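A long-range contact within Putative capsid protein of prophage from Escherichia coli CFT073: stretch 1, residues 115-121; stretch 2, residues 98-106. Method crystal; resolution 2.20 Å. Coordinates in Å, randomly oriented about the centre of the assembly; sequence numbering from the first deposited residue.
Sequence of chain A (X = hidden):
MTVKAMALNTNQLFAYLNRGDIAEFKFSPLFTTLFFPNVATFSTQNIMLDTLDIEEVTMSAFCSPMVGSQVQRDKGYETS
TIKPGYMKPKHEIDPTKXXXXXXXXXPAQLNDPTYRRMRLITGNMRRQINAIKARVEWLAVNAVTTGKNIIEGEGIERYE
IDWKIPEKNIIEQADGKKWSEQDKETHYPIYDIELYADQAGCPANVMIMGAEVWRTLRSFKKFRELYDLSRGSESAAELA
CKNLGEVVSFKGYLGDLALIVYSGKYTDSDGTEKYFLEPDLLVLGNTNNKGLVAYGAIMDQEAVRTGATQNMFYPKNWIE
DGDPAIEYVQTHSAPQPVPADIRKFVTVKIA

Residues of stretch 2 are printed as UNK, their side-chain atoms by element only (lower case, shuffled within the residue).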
# COMPACT_ATOMS: atom_id res chain seq x y z
N TYR A 115 -3.84 3.06 32.61
CA TYR A 115 -4.41 3.86 31.53
C TYR A 115 -3.31 4.34 30.59
O TYR A 115 -3.48 4.31 29.37
CB TYR A 115 -5.17 5.07 32.08
CG TYR A 115 -5.83 5.86 30.98
CD1 TYR A 115 -7.05 5.45 30.45
CD2 TYR A 115 -5.22 7.01 30.45
CE1 TYR A 115 -7.66 6.17 29.42
CE2 TYR A 115 -5.82 7.72 29.43
CZ TYR A 115 -7.03 7.30 28.91
OH TYR A 115 -7.65 8.01 27.90
N ARG A 116 -2.20 4.76 31.18
CA ARG A 116 -1.05 5.26 30.45
C ARG A 116 -0.35 4.16 29.66
O ARG A 116 0.08 4.40 28.56
CB ARG A 116 -0.06 5.91 31.39
CG ARG A 116 -0.61 7.12 32.14
CD ARG A 116 0.38 7.53 33.20
NE ARG A 116 1.64 7.90 32.56
CZ ARG A 116 1.87 9.08 31.99
NH1 ARG A 116 0.91 10.01 31.99
NH2 ARG A 116 3.04 9.32 31.41
N ARG A 117 -0.20 2.97 30.24
CA ARG A 117 0.38 1.85 29.50
C ARG A 117 -0.51 1.54 28.30
O ARG A 117 -0.01 1.36 27.20
CB ARG A 117 0.58 0.60 30.38
CG ARG A 117 1.94 0.54 31.11
CD ARG A 117 2.07 -0.68 32.05
NE ARG A 117 1.93 -1.96 31.32
CZ ARG A 117 0.82 -2.69 31.24
NH1 ARG A 117 -0.29 -2.34 31.89
NH2 ARG A 117 0.82 -3.81 30.53
N MET A 118 -1.83 1.54 28.53
CA MET A 118 -2.81 1.27 27.47
C MET A 118 -2.69 2.26 26.34
O MET A 118 -2.75 1.87 25.18
CB MET A 118 -4.25 1.35 27.99
CG MET A 118 -4.63 0.34 29.05
SD MET A 118 -4.63 -1.36 28.54
CE MET A 118 -4.77 -1.15 26.72
N ARG A 119 -2.55 3.54 26.67
CA ARG A 119 -2.33 4.58 25.66
C ARG A 119 -1.08 4.33 24.84
O ARG A 119 -1.09 4.54 23.62
CB ARG A 119 -2.19 5.96 26.31
CG ARG A 119 -3.44 6.46 26.98
CD ARG A 119 -4.57 6.75 25.98
NE ARG A 119 -4.18 7.67 24.90
CZ ARG A 119 -4.11 8.99 25.00
NH1 ARG A 119 -4.35 9.61 26.15
NH2 ARG A 119 -3.78 9.71 23.95
N LEU A 120 0.01 3.93 25.49
CA LEU A 120 1.26 3.66 24.77
C LEU A 120 1.17 2.41 23.91
O LEU A 120 1.70 2.39 22.80
CB LEU A 120 2.43 3.53 25.75
CG LEU A 120 2.75 4.83 26.52
CD1 LEU A 120 3.81 4.57 27.55
CD2 LEU A 120 3.15 5.92 25.59
N ILE A 121 0.48 1.38 24.43
CA ILE A 121 0.32 0.12 23.73
C ILE A 121 -0.49 0.33 22.46
O ILE A 121 -0.05 -0.07 21.38
CB ILE A 121 -0.32 -0.97 24.63
CG1 ILE A 121 0.69 -1.46 25.67
CG2 ILE A 121 -0.83 -2.14 23.78
CD1 ILE A 121 0.07 -2.14 26.86
N UNK A 98 5.90 11.56 28.00
CA UNK A 98 4.77 12.50 28.10
C UNK A 98 3.69 12.08 27.09
O UNK A 98 3.96 11.94 25.92
c UNK A 98 4.12 14.94 28.19
c UNK A 98 5.22 13.92 27.83
o UNK A 98 6.38 14.17 28.61
N UNK A 99 2.48 11.85 27.58
CA UNK A 99 1.39 11.38 26.75
C UNK A 99 0.57 12.59 26.28
O UNK A 99 0.10 13.39 27.09
c UNK A 99 0.68 8.15 28.76
c UNK A 99 -0.75 10.03 26.67
c UNK A 99 1.29 9.07 27.72
c UNK A 99 0.50 10.34 27.48
N UNK A 100 0.47 12.73 24.97
CA UNK A 100 -0.29 13.81 24.36
C UNK A 100 -1.75 13.45 24.52
O UNK A 100 -2.16 12.36 24.13
s UNK A 100 -0.08 15.09 20.40
c UNK A 100 -0.44 15.15 22.18
c UNK A 100 0.07 13.92 22.89
c UNK A 100 1.70 14.99 20.51
N UNK A 101 -2.53 14.31 25.14
CA UNK A 101 -3.94 14.15 25.07
C UNK A 101 -4.67 14.99 24.07
O UNK A 101 -4.35 16.11 23.80
c UNK A 101 -5.41 15.87 27.97
n UNK A 101 -6.53 18.24 28.90
n UNK A 101 -4.86 18.49 30.45
n UNK A 101 -4.87 16.68 29.05
c UNK A 101 -4.60 14.24 26.41
c UNK A 101 -4.28 15.44 27.12
c UNK A 101 -5.42 17.81 29.47
N UNK A 102 -5.67 14.38 23.52
CA UNK A 102 -6.47 15.01 22.53
C UNK A 102 -7.40 15.99 23.19
O UNK A 102 -7.80 15.80 24.30
s UNK A 102 -4.59 12.81 21.04
c UNK A 102 -4.83 12.15 19.45
c UNK A 102 -7.17 13.96 21.71
c UNK A 102 -6.32 12.66 21.56
N UNK A 103 -7.65 17.09 22.53
CA UNK A 103 -8.59 17.11 21.45
C UNK A 103 -9.83 16.35 21.95
O UNK A 103 -10.19 15.30 21.44
c UNK A 103 -7.98 16.48 20.24
N UNK A 104 -10.49 16.91 22.95
CA UNK A 104 -11.74 16.38 23.40
C UNK A 104 -11.42 15.11 24.15
O UNK A 104 -11.44 14.03 23.58
N UNK A 105 -11.10 15.28 25.42
CA UNK A 105 -10.64 14.19 26.24
C UNK A 105 -10.05 14.60 27.56
O UNK A 105 -9.68 15.72 27.79
o UNK A 105 -7.52 11.80 24.72
c UNK A 105 -9.58 13.37 25.53
o UNK A 105 -6.97 11.28 26.78
c UNK A 105 -8.53 12.99 26.48
c UNK A 105 -7.61 11.95 25.95
N UNK A 106 -9.90 13.61 28.40
CA UNK A 106 -10.58 13.53 29.64
C UNK A 106 -9.50 13.50 30.69
O UNK A 106 -9.18 12.44 31.19
c UNK A 106 -11.38 12.21 29.69
o UNK A 106 -11.35 10.83 27.68
o UNK A 106 -12.95 12.27 27.85
c UNK A 106 -11.91 11.75 28.30
O HOH W 1 2.01 12.71 30.56

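Position 98 carries three side-chain atoms: a carbon bonded to one oxygen and one further carbon. The CA-to-CB bond points away from the helix, and no side-chain atom touches it. A small branched side chain with a hydroxyl is threonine, Thr98.

Position 99 has four carbons, forked at the first, with one arm two carbons long, and CB points toward the helix. The end of the long arm packs against Arg116, while the short arm lies over one face of the Arg119 guanidinium. This is isoleucine, Ile99. CD1 of Ile99 is 3.5 Å from CB of Arg116 and also covers a face of the Arg116 guanidinium; CG2 of Ile99 sits 3.7 Å from NH1 of Arg119, and CG1 of Ile99 is 4.2 Å from CD2 of Leu120.

Position 100 is an unbranched chain of two carbons, a sulfur and a carbon, and its CA-to-CB bond points away from the helix: Met100. Its backbone does the work, since O of Met100 accepts a hydrogen bond from NH2 of Arg119 at 3.1 Å.

Position 101 has three carbons, a nitrogen, then a carbon bearing two more nitrogens. That guanidinium identifies Arg101, whose end leads away from the helix.

Position 102 repeats the pattern of two carbons, sulfur, carbon, so it is methionine. SD of Met102 comes within 4.3 Å of NH2 of Arg119.

Position 103 has a single side-chain carbon, out of reach of the helix: Ala103. Position 104 has no side-chain atoms and is Gly104; its positive phi of 74° by itself favours glycine.

Position 105 shows three carbons, the third carrying two oxygens, and CB points toward the helix. One oxygen approaches the Arg119 guanidinium, as expected of a carboxylate. This is Glu105: OE2 of Glu105 forms a salt bridge with NH1 of Arg119 at 3.2 Å and lies 3.5 Å from OH of Tyr115. OE1 of Glu105 accepts a weak hydrogen bond from N of Met102 at 3.4 Å, although Glu105 is poorly ordered.

Position 106 has two carbons, the second carrying two oxygens, and makes no close contact with the helix: Asp106.

The contact is a helix meeting an irregular loop, with Arg119 supplying the direct polar contacts and Ile99 the apolar one. Arg119 gives NH2 to a backbone carbonyl and NH1 to a carboxylate, with Ile99 laid over its guanidinium. Ile99 meets Arg116, Arg119 and Leu120, residues spanning about one helical turn. A water accepts from N of Ile99 at 3.1 Å and from NH1 of Arg116 at 3.2 Å.

Stretch 2, residues 98-106: TIMRMAGED
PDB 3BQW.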